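Local coordinates for protein LbaCas13a (C2c2) (PDB 5W1H) that probably uses a bound CRISPR guide RNA to recognise complementary target RNA and cleaves RNA, as an A-cleaving Cas13a nuclease, at residues Ile178-Ala183 with Glu360-Asn365; Ile243-Met248 with Val262-Thr267. All coordinates share one frame; numbering follows the deposited sequence.

Contact 1 of 2, residues Ile178-Ala183 with Glu360-Asn365; sequences IDRIIA and ERIRKN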
loop_
_atom_site.group_PDB
_atom_site.type_symbol
_atom_site.label_atom_id
_atom_site.label_comp_id
_atom_site.label_asym_id
_atom_site.label_seq_id
_atom_site.Cartn_x
_atom_site.Cartn_y
_atom_site.Cartn_z
ATOM N N ILE A 178 22.278 22.099 -30.223
ATOM C CA ILE A 178 21.918 20.758 -30.671
ATOM C C ILE A 178 21.980 19.776 -29.507
ATOM O O ILE A 178 21.101 18.917 -29.352
ATOM C CB ILE A 178 22.827 20.336 -31.841
ATOM C CG1 ILE A 178 22.453 21.133 -33.096
ATOM C CG2 ILE A 178 22.742 18.838 -32.087
ATOM C CD1 ILE A 178 23.446 21.010 -34.234
ATOM N N ASP A 179 23.003 19.905 -28.657
ATOM C CA ASP A 179 23.104 19.053 -27.474
ATOM C C ASP A 179 21.874 19.189 -26.584
ATOM O O ASP A 179 21.328 18.186 -26.109
ATOM C CB ASP A 179 24.369 19.395 -26.686
ATOM C CG ASP A 179 25.631 18.887 -27.357
ATOM O OD1 ASP A 179 25.540 17.934 -28.158
ATOM O OD2 ASP A 179 26.717 19.435 -27.075
ATOM N N ARG A 180 21.425 20.424 -26.346
ATOM C CA ARG A 180 20.278 20.642 -25.468
ATOM C C ARG A 180 18.993 20.098 -26.082
ATOM O O ARG A 180 18.152 19.533 -25.370
ATOM C CB ARG A 180 20.144 22.133 -25.153
ATOM C CG ARG A 180 21.281 22.673 -24.292
ATOM C CD ARG A 180 21.246 24.190 -24.157
ATOM N NE ARG A 180 22.363 24.671 -23.346
ATOM C CZ ARG A 180 22.275 24.985 -22.057
ATOM N NH1 ARG A 180 21.113 24.886 -21.424
ATOM N NH2 ARG A 180 23.347 25.404 -21.399
ATOM N N ILE A 181 18.827 20.254 -27.397
ATOM C CA ILE A 181 17.641 19.739 -28.073
ATOM C C ILE A 181 17.591 18.218 -27.992
ATOM O O ILE A 181 16.526 17.629 -27.765
ATOM C CB ILE A 181 17.611 20.230 -29.531
ATOM C CG1 ILE A 181 17.267 21.721 -29.587
ATOM C CG2 ILE A 181 16.637 19.405 -30.362
ATOM C CD1 ILE A 181 17.346 22.312 -30.981
ATOM N N ILE A 182 18.737 17.559 -28.179
ATOM C CA ILE A 182 18.766 16.099 -28.158
ATOM C C ILE A 182 18.456 15.577 -26.761
ATOM O O ILE A 182 17.675 14.632 -26.597
ATOM C CB ILE A 182 20.126 15.588 -28.669
ATOM C CG1 ILE A 182 20.275 15.865 -30.167
ATOM C CG2 ILE A 182 20.291 14.103 -28.375
ATOM C CD1 ILE A 182 21.634 15.491 -30.725
ATOM N N ALA A 183 19.048 16.187 -25.732
ATOM C CA ALA A 183 18.841 15.713 -24.369
ATOM C C ALA A 183 17.413 15.949 -23.893
ATOM O O ALA A 183 16.871 15.138 -23.133
ATOM C CB ALA A 183 19.833 16.391 -23.424
ATOM N N GLU A 360 22.719 19.790 -16.682
ATOM C CA GLU A 360 22.810 18.660 -15.765
ATOM C C GLU A 360 22.250 17.386 -16.386
ATOM O O GLU A 360 22.754 16.292 -16.111
ATOM C CB GLU A 360 22.084 18.978 -14.458
ATOM C CG GLU A 360 22.366 17.982 -13.342
ATOM C CD GLU A 360 23.847 17.877 -13.015
ATOM O OE1 GLU A 360 24.521 18.930 -12.965
ATOM O OE2 GLU A 360 24.340 16.744 -12.823
ATOM N N ARG A 361 21.219 17.503 -17.223
ATOM C CA ARG A 361 20.682 16.321 -17.888
ATOM C C ARG A 361 21.680 15.760 -18.893
ATOM O O ARG A 361 21.830 14.538 -19.013
ATOM C CB ARG A 361 19.353 16.660 -18.560
ATOM C CG ARG A 361 18.749 15.538 -19.390
ATOM C CD ARG A 361 17.302 15.858 -19.723
ATOM N NE ARG A 361 17.071 17.298 -19.701
ATOM C CZ ARG A 361 15.878 17.871 -19.818
ATOM N NH1 ARG A 361 14.791 17.126 -19.965
ATOM N NH2 ARG A 361 15.775 19.192 -19.786
ATOM N N ILE A 362 22.377 16.637 -19.619
ATOM C CA ILE A 362 23.441 16.186 -20.513
ATOM C C ILE A 362 24.531 15.476 -19.718
ATOM O O ILE A 362 24.996 14.395 -20.100
ATOM C CB ILE A 362 24.001 17.378 -21.312
ATOM C CG1 ILE A 362 22.905 17.979 -22.200
ATOM C CG2 ILE A 362 25.207 16.956 -22.140
ATOM C CD1 ILE A 362 23.310 19.256 -22.913
ATOM N N ARG A 363 24.941 16.065 -18.591
ATOM C CA ARG A 363 25.983 15.460 -17.766
ATOM C C ARG A 363 25.527 14.125 -17.188
ATOM O O ARG A 363 26.311 13.173 -17.115
ATOM C CB ARG A 363 26.385 16.422 -16.646
ATOM C CG ARG A 363 27.475 15.899 -15.720
ATOM C CD ARG A 363 27.913 16.964 -14.719
ATOM N NE ARG A 363 28.939 16.472 -13.804
ATOM C CZ ARG A 363 28.693 16.000 -12.586
ATOM N NH1 ARG A 363 27.449 15.955 -12.127
ATOM N NH2 ARG A 363 29.691 15.573 -11.823
ATOM N N LYS A 364 24.264 14.036 -16.767
ATOM C CA LYS A 364 23.753 12.774 -16.242
ATOM C C LYS A 364 23.705 11.703 -17.326
ATOM O O LYS A 364 23.977 10.527 -17.054
ATOM C CB LYS A 364 22.366 12.971 -15.628
ATOM C CG LYS A 364 21.782 11.688 -15.044
ATOM C CD LYS A 364 20.286 11.791 -14.805
ATOM C CE LYS A 364 19.986 12.418 -13.457
ATOM N NZ LYS A 364 18.522 12.457 -13.175
ATOM N N ASN A 365 23.357 12.084 -18.559
ATOM C CA ASN A 365 23.358 11.114 -19.650
ATOM C C ASN A 365 24.770 10.632 -19.954
ATOM O O ASN A 365 24.988 9.446 -20.223
ATOM C CB ASN A 365 22.720 11.719 -20.901
ATOM C CG ASN A 365 21.222 11.905 -20.760
ATOM O OD1 ASN A 365 20.604 11.388 -19.827
ATOM N ND2 ASN A 365 20.627 12.638 -21.695
HETATM O O HOH W 1 17.861 12.969 -21.677
#
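Ile-362 lays its CG1-CD1 branch against the surface turn of helix 175-185: its CG1 lies 3.7 Å from Ala-183 CB. The end of the branch settles beside Asp-179, where Ile-362 CD1 is 3.9 Å from the Asp-179 O and 3.9 Å from the Asp-179 CB, with the CG methylene of Arg-180 flanking it. CG1 lies anti to the carbonyl carbon (chi1 -63°), and the extended next torsion carries CD1 on to Asp-179. The partner at Ala-183 is only a methyl, consistent with the 6.0 Å between the CA atoms of Ala-183 and Ile-362. Arg-361 passes the same turn further along, its CD 3.5 Å from the Ala-183 O; a bend at chi3 (25°) then carries the guanidinium past that oxygen obliquely, without a hydrogen bond to it. A water links the helices instead, donating to the Ala-183 O at 2.8 Å and accepting from the Asn-365 ND2 at 2.8 Å. The contact is thus a helix-helix crossing, the short axes 9.7 Å apart at 72°, between helix 175-185 and the long helix 357-388 in the largely helical architecture of this Cas13a. It lies at the surface. Asn-365, whose CB points toward helix 175-185, also touches Lys-196 of helix 193-206. The charged ends round the crossing look elsewhere: Asp-179 pairs with Lys-200 of helix 193-206, Arg-180 with Asp-356 and Asp-176, and Arg-361 with Asp-358. These salt bridges probably steady Arg-180 and Arg-361, whose methylenes lie beside Ile-362 and Ala-183. Behind the other helix, Ile-181 packs on Leu-88, Ile-91 and Val-92 of helix 83-96, and Ile-178 on Leu-203, seating helix 175-185 from its inner side.

Contact 2 of 2, residues Ile243-Met248 with Val262-Thr267; sequences IKNMNM and VSKGGT. With nucleotides of chain B.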
loop_
_atom_site.group_PDB
_atom_site.type_symbol
_atom_site.label_atom_id
_atom_site.label_comp_id
_atom_site.label_asym_id
_atom_site.label_seq_id
_atom_site.Cartn_x
_atom_site.Cartn_y
_atom_site.Cartn_z
ATOM N N ILE A 243 4.741 -12.082 -24.881
ATOM C CA ILE A 243 3.529 -12.194 -24.074
ATOM C C ILE A 243 3.127 -13.652 -23.909
ATOM O O ILE A 243 2.773 -14.093 -22.808
ATOM C CB ILE A 243 2.392 -11.367 -24.702
ATOM C CG1 ILE A 243 2.692 -9.870 -24.601
ATOM C CG2 ILE A 243 1.054 -11.709 -24.049
ATOM C CD1 ILE A 243 1.638 -8.991 -25.243
ATOM N N LYS A 244 3.175 -14.427 -24.995
ATOM C CA LYS A 244 2.715 -15.809 -24.930
ATOM C C LYS A 244 3.599 -16.657 -24.024
ATOM O O LYS A 244 3.125 -17.642 -23.450
ATOM C CB LYS A 244 2.651 -16.407 -26.335
ATOM C CG LYS A 244 1.922 -17.736 -26.413
ATOM C CD LYS A 244 1.858 -18.259 -27.841
ATOM C CE LYS A 244 1.124 -19.592 -27.901
ATOM N NZ LYS A 244 1.044 -20.118 -29.290
ATOM N N ASN A 245 4.868 -16.282 -23.857
ATOM C CA ASN A 245 5.803 -17.048 -23.043
ATOM C C ASN A 245 5.900 -16.556 -21.602
ATOM O O ASN A 245 6.756 -17.043 -20.858
ATOM C CB ASN A 245 7.191 -17.036 -23.688
ATOM C CG ASN A 245 7.356 -18.127 -24.726
ATOM O OD1 ASN A 245 8.100 -19.082 -24.523
ATOM N ND2 ASN A 245 6.645 -17.999 -25.836
ATOM N N MET A 246 5.052 -15.617 -21.192
ATOM C CA MET A 246 5.051 -15.169 -19.805
ATOM C C MET A 246 4.591 -16.290 -18.874
ATOM O O MET A 246 3.882 -17.214 -19.276
ATOM C CB MET A 246 4.147 -13.950 -19.636
ATOM C CG MET A 246 4.707 -12.676 -20.238
ATOM S SD MET A 246 3.690 -11.251 -19.821
ATOM C CE MET A 246 2.071 -11.893 -20.233
ATOM N N ASN A 247 4.998 -16.197 -17.609
ATOM C CA ASN A 247 4.678 -17.252 -16.657
ATOM C C ASN A 247 4.760 -16.710 -15.235
ATOM O O ASN A 247 5.216 -15.588 -14.994
ATOM C CB ASN A 247 5.608 -18.456 -16.835
ATOM C CG ASN A 247 4.922 -19.775 -16.525
ATOM O OD1 ASN A 247 4.017 -19.838 -15.692
ATOM N ND2 ASN A 247 5.351 -20.837 -17.199
ATOM N N MET A 248 4.310 -17.538 -14.298
ATOM C CA MET A 248 4.331 -17.243 -12.873
ATOM C C MET A 248 5.710 -17.548 -12.297
ATOM O O MET A 248 6.538 -18.195 -12.945
ATOM C CB MET A 248 3.243 -18.061 -12.176
ATOM C CG MET A 248 1.853 -17.881 -12.774
ATOM S SD MET A 248 1.283 -16.175 -12.655
ATOM C CE MET A 248 1.242 -15.973 -10.875
ATOM N N VAL A 262 11.111 -22.130 -15.358
ATOM C CA VAL A 262 12.131 -21.997 -16.394
ATOM C C VAL A 262 11.427 -21.792 -17.727
ATOM O O VAL A 262 10.502 -22.539 -18.063
ATOM C CB VAL A 262 13.051 -23.231 -16.452
ATOM C CG1 VAL A 262 14.158 -23.017 -17.473
ATOM C CG2 VAL A 262 13.631 -23.541 -15.077
ATOM N N SER A 263 11.867 -20.793 -18.488
ATOM C CA SER A 263 11.255 -20.520 -19.781
ATOM C C SER A 263 11.505 -21.662 -20.761
ATOM O O SER A 263 12.514 -22.369 -20.687
ATOM C CB SER A 263 11.792 -19.217 -20.370
ATOM O OG SER A 263 11.322 -19.044 -21.699
ATOM N N LYS A 264 10.566 -21.828 -21.696
ATOM C CA LYS A 264 10.687 -22.856 -22.724
ATOM C C LYS A 264 11.770 -22.534 -23.745
ATOM O O LYS A 264 12.219 -23.436 -24.458
ATOM C CB LYS A 264 9.349 -23.035 -23.444
ATOM C CG LYS A 264 8.126 -22.815 -22.563
ATOM C CD LYS A 264 6.934 -22.326 -23.383
ATOM C CE LYS A 264 5.691 -22.140 -22.515
ATOM N NZ LYS A 264 5.935 -21.245 -21.346
ATOM N N GLY A 265 12.192 -21.277 -23.840
ATOM C CA GLY A 265 13.210 -20.929 -24.819
ATOM C C GLY A 265 12.619 -20.902 -26.215
ATOM O O GLY A 265 11.541 -20.344 -26.447
ATOM N N GLY A 266 13.328 -21.515 -27.161
ATOM C CA GLY A 266 12.903 -21.587 -28.547
ATOM C C GLY A 266 13.866 -20.955 -29.529
ATOM O O GLY A 266 13.854 -21.317 -30.714
ATOM N N THR A 267 14.696 -20.022 -29.084
ATOM C CA THR A 267 15.709 -19.383 -29.910
ATOM C C THR A 267 17.089 -19.709 -29.349
ATOM O O THR A 267 17.223 -20.323 -28.288
ATOM C CB THR A 267 15.489 -17.869 -29.977
ATOM O OG1 THR A 267 15.605 -17.304 -28.665
ATOM C CG2 THR A 267 14.106 -17.559 -30.535
ATOM P P C B 10 11.488 -15.515 -16.836
ATOM O OP1 C B 10 11.598 -16.994 -16.942
ATOM O OP2 C B 10 12.692 -14.676 -16.599
ATOM O "O5'" C B 10 10.789 -15.001 -18.170
ATOM C "C5'" C B 10 9.660 -15.682 -18.697
ATOM C "C4'" C B 10 9.106 -14.977 -19.907
ATOM O "O4'" C B 10 8.571 -13.679 -19.528
ATOM C "C3'" C B 10 10.099 -14.640 -21.007
ATOM O "O3'" C B 10 10.459 -15.745 -21.817
ATOM C "C2'" C B 10 9.369 -13.538 -21.756
ATOM O "O2'" C B 10 8.313 -14.085 -22.531
ATOM C "C1'" C B 10 8.759 -12.762 -20.591
ATOM N N1 C B 10 9.672 -11.681 -20.152
ATOM C C2 C B 10 9.709 -10.518 -20.928
ATOM O O2 C B 10 8.965 -10.425 -21.918
ATOM N N3 C B 10 10.538 -9.512 -20.580
ATOM C C4 C B 10 11.329 -9.634 -19.517
ATOM N N4 C B 10 12.127 -8.603 -19.227
ATOM C C5 C B 10 11.330 -10.812 -18.712
ATOM C C6 C B 10 10.496 -11.804 -19.064
ATOM P P A B 12 14.383 -14.111 -27.395
ATOM O OP1 A B 12 14.348 -14.766 -28.727
ATOM O OP2 A B 12 14.891 -14.864 -26.218
ATOM O "O5'" A B 12 15.241 -12.778 -27.519
ATOM C "C5'" A B 12 14.941 -11.804 -28.509
ATOM C "C4'" A B 12 15.732 -10.543 -28.278
ATOM O "O4'" A B 12 15.378 -9.968 -26.996
ATOM C "C3'" A B 12 17.237 -10.724 -28.205
ATOM O "O3'" A B 12 17.826 -10.763 -29.492
ATOM C "C2'" A B 12 17.687 -9.531 -27.372
ATOM O "O2'" A B 12 17.780 -8.367 -28.181
ATOM C "C1'" A B 12 16.507 -9.356 -26.412
ATOM N N9 A B 12 16.737 -9.955 -25.082
ATOM C C8 A B 12 16.246 -11.141 -24.590
ATOM N N7 A B 12 16.614 -11.394 -23.356
ATOM C C5 A B 12 17.390 -10.298 -23.008
ATOM C C6 A B 12 18.073 -9.951 -21.828
ATOM N N6 A B 12 18.088 -10.710 -20.728
ATOM N N1 A B 12 18.750 -8.782 -21.814
ATOM C C2 A B 12 18.739 -8.017 -22.912
ATOM N N3 A B 12 18.132 -8.234 -24.076
ATOM C C4 A B 12 17.468 -9.402 -24.059
ATOM P P A B 11 11.922 -15.813 -22.486
ATOM O OP1 A B 11 11.992 -17.071 -23.265
ATOM O OP2 A B 11 12.965 -15.502 -21.471
ATOM O "O5'" A B 11 11.944 -14.593 -23.509
ATOM C "C5'" A B 11 11.064 -14.550 -24.621
ATOM C "C4'" A B 11 11.204 -13.243 -25.356
ATOM O "O4'" A B 11 10.906 -12.140 -24.460
ATOM C "C3'" A B 11 12.596 -12.925 -25.874
ATOM O "O3'" A B 11 12.894 -13.590 -27.091
ATOM C "C2'" A B 11 12.560 -11.409 -25.997
ATOM O "O2'" A B 11 11.838 -11.027 -27.161
ATOM C "C1'" A B 11 11.724 -11.031 -24.775
ATOM N N9 A B 11 12.552 -10.698 -23.598
ATOM C C8 A B 11 12.710 -11.421 -22.440
ATOM N N7 A B 11 13.506 -10.853 -21.565
ATOM C C5 A B 11 13.900 -9.674 -22.188
ATOM C C6 A B 11 14.748 -8.624 -21.792
ATOM N N6 A B 11 15.379 -8.581 -20.617
ATOM N N1 A B 11 14.929 -7.600 -22.656
ATOM C C2 A B 11 14.295 -7.635 -23.835
ATOM N N3 A B 11 13.473 -8.562 -24.318
ATOM C C4 A B 11 13.318 -9.569 -23.439
HETATM O O HOH W 2 3.606 -18.946 -21.130
#
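Asn-245 and Ser-263 bring the two backbones together, their CA atoms 7.2 Å apart; Asn-245 is the first residue to leave helical geometry after helix 233-244, and Ser-263 opens a turn on the way to helix 268-287. The loop continues through Gly-265 and Gly-266, both at positive phi, and at Gly-266 a CB would jam against the preceding carbonyl oxygen. No direct hydrogen bond joins the segments. A water takes that part, donating to the Lys-244 O at 2.7 Å and to the Met-246 O at 2.6 Å while accepting from the Lys-264 NZ at 3.3 Å. To reach it, Lys-264 runs obliquely past the oxygen end of the Asn-245 amide, its CD 3.6 Å from the Asn-245 OD1; the ND2 of that amide is spent on the Arg-241 O. Ser-263 forms an ST turn: its OG accepts from the Gly-265 N at 3.2 Å, nearly straight at 169°, and donates to OP1 of A11 of chain B at 2.6 Å. With OG anti to the backbone N (chi1 173°), it lies on the carbonyl side, toward the Gly-265 N. Replacing this serine by an alanine is likely to leave the A11 phosphate oxygen without its hydroxyl donor and the Gly-265 N without its acceptor, freeing the turn to shift. Two nucleotide positions are held in this loop, for Thr-267, the N-cap of helix 268-287, accepts from the Gly-270 N and donates through OG1 to OP1 of A12 of chain B at 2.8 Å. On the other segment the Asn-245 carbonyl and CB, with Met-246, pack on the ribose of C10 of chain B. Asn-247 is tied down by Gln-33 and Gln-251, while its OD1 also accepts from the Met-248 N.

Overall arrangement
Contact 2 is nested along the chain inside the long loop closed by contact 1, yet the two do not touch: their centres are 38 Å apart and their nearest atoms about 28 Å. They differ in their relation to the guide RNA. In contact 2, 262-267 hydrogen-bonds its phosphates and 243-248 packs on a ribose, whereas the helix crossing of 178-183 with 360-365 has its nearest atom about 9 Å from the nucleic acid. Measured from the centre of the chain, the centre of contact 1 lies 36 Å away and that of contact 2 lies 30 Å away.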